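PDB 2WAA: acetylxylan esterase / glucomannan deacetylase from Cellvibrio japonicus, which removes acetyl groups from acetylated xylan and glucomannan with equal efficiency, and so takes part in the breakdown of plant cell wall polysaccharides. Local coordinates for residues G188-W193 / R245-N250; P240-R245 / K281-S286. All coordinates share one frame; numbering follows the deposited sequence.

In the fold
Around helix 245-262 of the SGNH-type esterase domain, the two contacts show how chemistry follows burial. Contact 1 is the more buried, though only partly so: Leu-189 and Tyr-248 are buried where the loop after strand 177-183 meets the first turns of the helix, while Thr-247 is exposed. Its touching pairs are apolar or aromatic, and the tyrosine hydroxyl finds its hydrogen bond on Asp-237. Contact 2, at the surface, joins the loop leading into the same helix to helix 278-295, through one small apolar touch and an arginine-serine grip. The centres of contacts 1 and 2 are about 9 Å apart; Arg-245 lies in both ranges but touches across only in contact 2.

Contact 1: G188-W193 / R245-N250; sequences GLIRSW and RATYIN
Leu-189 lies over one face of the Tyr-248 ring, a CH-pi contact that joins the loop after strand 177-183 of the SGNH-hydrolase fold to the N-terminal turns of helix 245-262. Leu-189 CD2 sits 3.8 Å from the centroid of the Tyr-248 ring, 18° from the ring normal, displaced toward the CZ side. With CG anti to the backbone N (chi1 179°), the leucine side chain extends toward the helix and lays this methyl on the ring.

The remaining apolar contact comes from Ile-190. Ile-190 CD1 reaches the ring at the edge, near the plane, 3.9 Å from Tyr-248 CD1, and also meets Thr-247 CG2 at 4.2 Å. The two loop residues thus use different parts of one aromatic ring.

The Tyr-248 hydroxyl and the amides of Leu-189 and Ile-190 share one outside partner, Asp-237: Leu-189 N and Tyr-248 OH bond to its OD2, Ile-190 N to its OD1. One carboxylate thus ties loop and helix together, the Tyr-248 side chain lying about 8 Å from that of Asn-236, a probable transition-state stabiliser. Beside that hydroxyl runs the base of the leucine side chain: Leu-189 CB is 3.5 Å from Tyr-248 OH.

Contact 2: P240-R245 / K281-S286; sequences PGIPDR and KAALVS
Ile-242 meets Ala-283 on the surface of the SGNH-type esterase domain, in a contact of the loop between helices 235-238 and 245-262, together with the first residue of helix 245-262, with helix 278-295. The loop approaches from Gly-241, the first residue to leave helical geometry, which has a positive phi. Next, Ile-242 directs its side chain at helix 278-295: Ile-242 CD1 lies 3.9 Å from Ala-283 CB, and its CG2 branch is only slightly farther from the same methyl, so the CD1 end and the CG2 branch both rest against this one methyl from the same side.

Just beyond the contact, the carbonyl oxygen of Pro-243 is hydrogen-bonded to the hydroxyl of Tyr-287 of the same helix 278-295. Asp-244 then takes the N-cap position of helix 245-262, where its side chain caps a backbone N and its OD2 bonds to Thr-247 OG1.

Arg-245 extends from CG to NE and brings the end of its guanidinium to Ser-286. NH1 and NH2 both donate end-on to one oxygen, which lies only 2° out of the guanidinium plane. The N-H...O angles, 147° and 151°, are moderately bent, as expected when two N-H groups converge on one atom. Glu-290, one turn farther along, forms a salt bridge with NH2, probably helping to fix the rotation of the group. The two bonds are nearly equal: Ser-286 OG is 3.1 Å from Arg-245 NH1 and 3.0 Å from Arg-245 NH2.

Contact 1: G188-W193 / R245-N250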
loop_
_atom_site.group_PDB
_atom_site.type_symbol
_atom_site.label_atom_id
_atom_site.label_comp_id
_atom_site.label_asym_id
_atom_site.label_seq_id
_atom_site.Cartn_x
_atom_site.Cartn_y
_atom_site.Cartn_z
ATOM N N GLY A 188 0.171 -3.858 15.206
ATOM C CA GLY A 188 1.590 -3.783 15.577
ATOM C C GLY A 188 2.331 -5.039 15.209
ATOM O O GLY A 188 1.769 -5.974 14.567
ATOM N N LEU A 189 3.600 -5.079 15.612
ATOM C CA LEU A 189 4.414 -6.254 15.457
ATOM C C LEU A 189 3.931 -7.368 16.419
ATOM O O LEU A 189 3.866 -8.559 16.050
ATOM C CB LEU A 189 5.879 -5.913 15.799
ATOM C CG LEU A 189 6.810 -7.097 15.680
ATOM C CD1 LEU A 189 7.075 -7.430 14.186
ATOM C CD2 LEU A 189 8.111 -6.747 16.368
ATOM N N ILE A 190 3.572 -6.951 17.635
ATOM C CA ILE A 190 3.085 -7.895 18.665
ATOM C C ILE A 190 1.725 -7.614 19.272
ATOM O O ILE A 190 1.121 -8.524 19.865
ATOM C CB ILE A 190 4.108 -8.137 19.803
ATOM C CG1 ILE A 190 4.189 -6.935 20.749
ATOM C CG2 ILE A 190 5.505 -8.525 19.214
ATOM C CD1 ILE A 190 5.139 -7.225 21.959
ATOM N N ARG A 191 1.223 -6.389 19.167
ATOM C CA ARG A 191 -0.118 -6.085 19.702
ATOM C C ARG A 191 -0.710 -4.878 19.027
ATOM O O ARG A 191 0.018 -4.039 18.442
ATOM C CB ARG A 191 -0.063 -5.827 21.220
ATOM C CG ARG A 191 0.730 -4.582 21.566
ATOM C CD ARG A 191 0.981 -4.515 23.123
ATOM N NE ARG A 191 1.798 -3.359 23.528
ATOM C CZ ARG A 191 2.133 -3.095 24.799
ATOM N NH1 ARG A 191 1.681 -3.901 25.785
ATOM N NH2 ARG A 191 2.883 -2.028 25.101
ATOM N N SER A 192 -2.033 -4.790 19.070
ATOM C CA SER A 192 -2.743 -3.649 18.546
ATOM C C SER A 192 -2.745 -2.467 19.525
ATOM O O SER A 192 -2.336 -2.624 20.690
ATOM C CB SER A 192 -4.155 -4.087 18.190
ATOM O OG SER A 192 -4.097 -5.181 17.268
ATOM N N TRP A 193 -3.148 -1.289 19.044
ATOM C CA TRP A 193 -3.109 -0.044 19.838
ATOM C C TRP A 193 -3.852 -0.195 21.175
ATOM O O TRP A 193 -3.491 0.448 22.176
ATOM C CB TRP A 193 -3.716 1.102 19.040
ATOM C CG TRP A 193 -5.180 0.961 18.823
ATOM C CD1 TRP A 193 -5.821 0.270 17.839
ATOM C CD2 TRP A 193 -6.196 1.493 19.686
ATOM N NE1 TRP A 193 -7.220 0.380 18.015
ATOM C CE2 TRP A 193 -7.452 1.128 19.146
ATOM C CE3 TRP A 193 -6.154 2.264 20.856
ATOM C CZ2 TRP A 193 -8.662 1.506 19.749
ATOM C CZ3 TRP A 193 -7.370 2.634 21.463
ATOM C CH2 TRP A 193 -8.595 2.260 20.906
ATOM N N ARG A 245 11.214 -5.292 26.381
ATOM C CA ARG A 245 12.345 -5.247 25.457
ATOM C C ARG A 245 12.730 -6.600 24.872
ATOM O O ARG A 245 12.789 -6.755 23.628
ATOM C CB ARG A 245 13.539 -4.554 26.119
ATOM C CG ARG A 245 14.827 -4.678 25.374
ATOM C CD ARG A 245 15.950 -3.777 26.010
ATOM N NE ARG A 245 16.915 -3.466 24.979
ATOM C CZ ARG A 245 17.118 -2.265 24.420
ATOM N NH1 ARG A 245 16.500 -1.164 24.835
ATOM N NH2 ARG A 245 17.998 -2.175 23.438
ATOM N N ALA A 246 12.992 -7.597 25.725
ATOM C CA ALA A 246 13.377 -8.904 25.174
ATOM C C ALA A 246 12.298 -9.486 24.261
ATOM O O ALA A 246 12.607 -10.049 23.235
ATOM C CB ALA A 246 13.767 -9.929 26.300
ATOM N N THR A 247 11.035 -9.354 24.638
ATOM C CA THR A 247 9.951 -9.933 23.873
ATOM C C THR A 247 9.865 -9.264 22.482
ATOM O O THR A 247 9.774 -9.912 21.432
ATOM C CB THR A 247 8.605 -9.687 24.564
ATOM O OG1 THR A 247 8.577 -10.326 25.851
ATOM C CG2 THR A 247 7.457 -10.234 23.716
ATOM N N TYR A 248 9.916 -7.954 22.488
ATOM C CA TYR A 248 9.810 -7.233 21.232
ATOM C C TYR A 248 10.999 -7.522 20.307
ATOM O O TYR A 248 10.828 -7.792 19.104
ATOM C CB TYR A 248 9.707 -5.750 21.510
ATOM C CG TYR A 248 9.099 -5.023 20.340
ATOM C CD1 TYR A 248 7.718 -4.926 20.230
ATOM C CD2 TYR A 248 9.906 -4.429 19.368
ATOM C CE1 TYR A 248 7.122 -4.241 19.164
ATOM C CE2 TYR A 248 9.334 -3.717 18.303
ATOM C CZ TYR A 248 7.936 -3.649 18.216
ATOM O OH TYR A 248 7.327 -2.988 17.189
ATOM N N ILE A 249 12.207 -7.460 20.853
ATOM C CA ILE A 249 13.390 -7.656 20.022
ATOM C C ILE A 249 13.414 -9.083 19.498
ATOM O O ILE A 249 13.744 -9.334 18.321
ATOM C CB ILE A 249 14.687 -7.322 20.783
ATOM C CG1 ILE A 249 14.772 -5.790 21.043
ATOM C CG2 ILE A 249 15.948 -7.873 20.025
ATOM C CD1 ILE A 249 15.925 -5.430 21.988
ATOM N N ASN A 250 13.042 -10.047 20.334
ATOM C CA ASN A 250 13.047 -11.409 19.836
ATOM C C ASN A 250 12.003 -11.618 18.738
ATOM O O ASN A 250 12.264 -12.341 17.767
ATOM C CB ASN A 250 12.860 -12.415 20.972
ATOM C CG ASN A 250 14.091 -12.507 21.847
ATOM O OD1 ASN A 250 15.229 -12.203 21.409
ATOM N ND2 ASN A 250 13.891 -12.962 23.070
#

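Contact 2: P240-R245 / K281-S286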
loop_
_atom_site.group_PDB
_atom_site.type_symbol
_atom_site.label_atom_id
_atom_site.label_comp_id
_atom_site.label_asym_id
_atom_site.label_seq_id
_atom_site.Cartn_x
_atom_site.Cartn_y
_atom_site.Cartn_z
ATOM N N PRO A 240 -0.106 1.356 24.135
ATOM C CA PRO A 240 -0.436 1.129 25.541
ATOM C C PRO A 240 0.684 1.523 26.507
ATOM O O PRO A 240 0.382 1.816 27.660
ATOM C CB PRO A 240 -0.642 -0.398 25.625
ATOM C CG PRO A 240 -0.858 -0.856 24.166
ATOM C CD PRO A 240 -0.008 0.084 23.371
ATOM N N GLY A 241 1.943 1.520 26.053
ATOM C CA GLY A 241 3.114 1.730 26.896
ATOM C C GLY A 241 4.283 1.119 26.122
ATOM O O GLY A 241 4.088 0.499 25.068
ATOM N N ILE A 242 5.503 1.274 26.604
ATOM C CA ILE A 242 6.632 0.645 25.926
ATOM C C ILE A 242 6.583 -0.841 26.176
ATOM O O ILE A 242 6.562 -1.246 27.344
ATOM C CB ILE A 242 7.948 1.221 26.476
ATOM C CG1 ILE A 242 8.059 2.698 26.084
ATOM C CG2 ILE A 242 9.148 0.391 26.030
ATOM C CD1 ILE A 242 9.234 3.460 26.795
ATOM N N PRO A 243 6.579 -1.690 25.109
ATOM C CA PRO A 243 6.511 -3.144 25.364
ATOM C C PRO A 243 7.805 -3.741 25.909
ATOM O O PRO A 243 8.885 -3.169 25.761
ATOM C CB PRO A 243 6.219 -3.751 23.961
ATOM C CG PRO A 243 6.718 -2.698 22.950
ATOM C CD PRO A 243 6.499 -1.365 23.643
ATOM N N ASP A 244 7.697 -4.896 26.545
ATOM C CA ASP A 244 8.870 -5.612 27.039
ATOM C C ASP A 244 10.016 -5.723 25.999
ATOM O O ASP A 244 9.809 -6.249 24.880
ATOM C CB ASP A 244 8.450 -7.029 27.476
ATOM C CG ASP A 244 9.612 -7.827 27.977
ATOM O OD1 ASP A 244 10.245 -7.370 28.959
ATOM O OD2 ASP A 244 9.930 -8.894 27.406
ATOM N N ARG A 245 11.214 -5.292 26.381
ATOM C CA ARG A 245 12.345 -5.247 25.457
ATOM C C ARG A 245 12.730 -6.600 24.872
ATOM O O ARG A 245 12.789 -6.755 23.628
ATOM C CB ARG A 245 13.539 -4.554 26.119
ATOM C CG ARG A 245 14.827 -4.678 25.374
ATOM C CD ARG A 245 15.950 -3.777 26.010
ATOM N NE ARG A 245 16.915 -3.466 24.979
ATOM C CZ ARG A 245 17.118 -2.265 24.420
ATOM N NH1 ARG A 245 16.500 -1.164 24.835
ATOM N NH2 ARG A 245 17.998 -2.175 23.438
ATOM N N LYS A 281 9.600 6.828 21.109
ATOM C CA LYS A 281 10.439 6.832 19.921
ATOM C C LYS A 281 11.845 6.315 20.252
ATOM O O LYS A 281 12.386 5.452 19.566
ATOM C CB LYS A 281 10.508 8.245 19.349
ATOM C CG LYS A 281 11.355 8.375 18.067
ATOM C CD LYS A 281 11.316 9.882 17.657
ATOM C CE LYS A 281 12.280 10.158 16.499
ATOM N NZ LYS A 281 11.769 9.689 15.229
ATOM N N ALA A 282 12.471 6.875 21.288
ATOM C CA ALA A 282 13.847 6.475 21.591
ATOM C C ALA A 282 13.920 4.972 21.902
ATOM O O ALA A 282 14.894 4.328 21.562
ATOM C CB ALA A 282 14.402 7.333 22.787
ATOM N N ALA A 283 12.887 4.438 22.548
ATOM C CA ALA A 283 12.867 3.027 22.901
ATOM C C ALA A 283 12.783 2.185 21.641
ATOM O O ALA A 283 13.510 1.198 21.500
ATOM C CB ALA A 283 11.691 2.703 23.837
ATOM N N LEU A 284 11.895 2.566 20.719
ATOM C CA LEU A 284 11.826 1.784 19.466
ATOM C C LEU A 284 13.113 1.860 18.642
ATOM O O LEU A 284 13.557 0.861 18.051
ATOM C CB LEU A 284 10.596 2.164 18.613
ATOM C CG LEU A 284 10.393 1.342 17.320
ATOM C CD1 LEU A 284 10.516 -0.163 17.626
ATOM C CD2 LEU A 284 9.020 1.646 16.680
ATOM N N VAL A 285 13.745 3.029 18.609
ATOM C CA VAL A 285 15.020 3.131 17.928
ATOM C C VAL A 285 16.024 2.181 18.557
ATOM O O VAL A 285 16.809 1.504 17.858
ATOM C CB VAL A 285 15.536 4.590 17.995
ATOM C CG1 VAL A 285 16.992 4.675 17.565
ATOM C CG2 VAL A 285 14.608 5.516 17.126
ATOM N N SER A 286 16.007 2.131 19.886
ATOM C CA SER A 286 16.928 1.292 20.624
ATOM C C SER A 286 16.669 -0.176 20.287
ATOM O O SER A 286 17.600 -0.921 20.020
ATOM C CB SER A 286 16.738 1.488 22.138
ATOM O OG SER A 286 17.768 0.778 22.785
#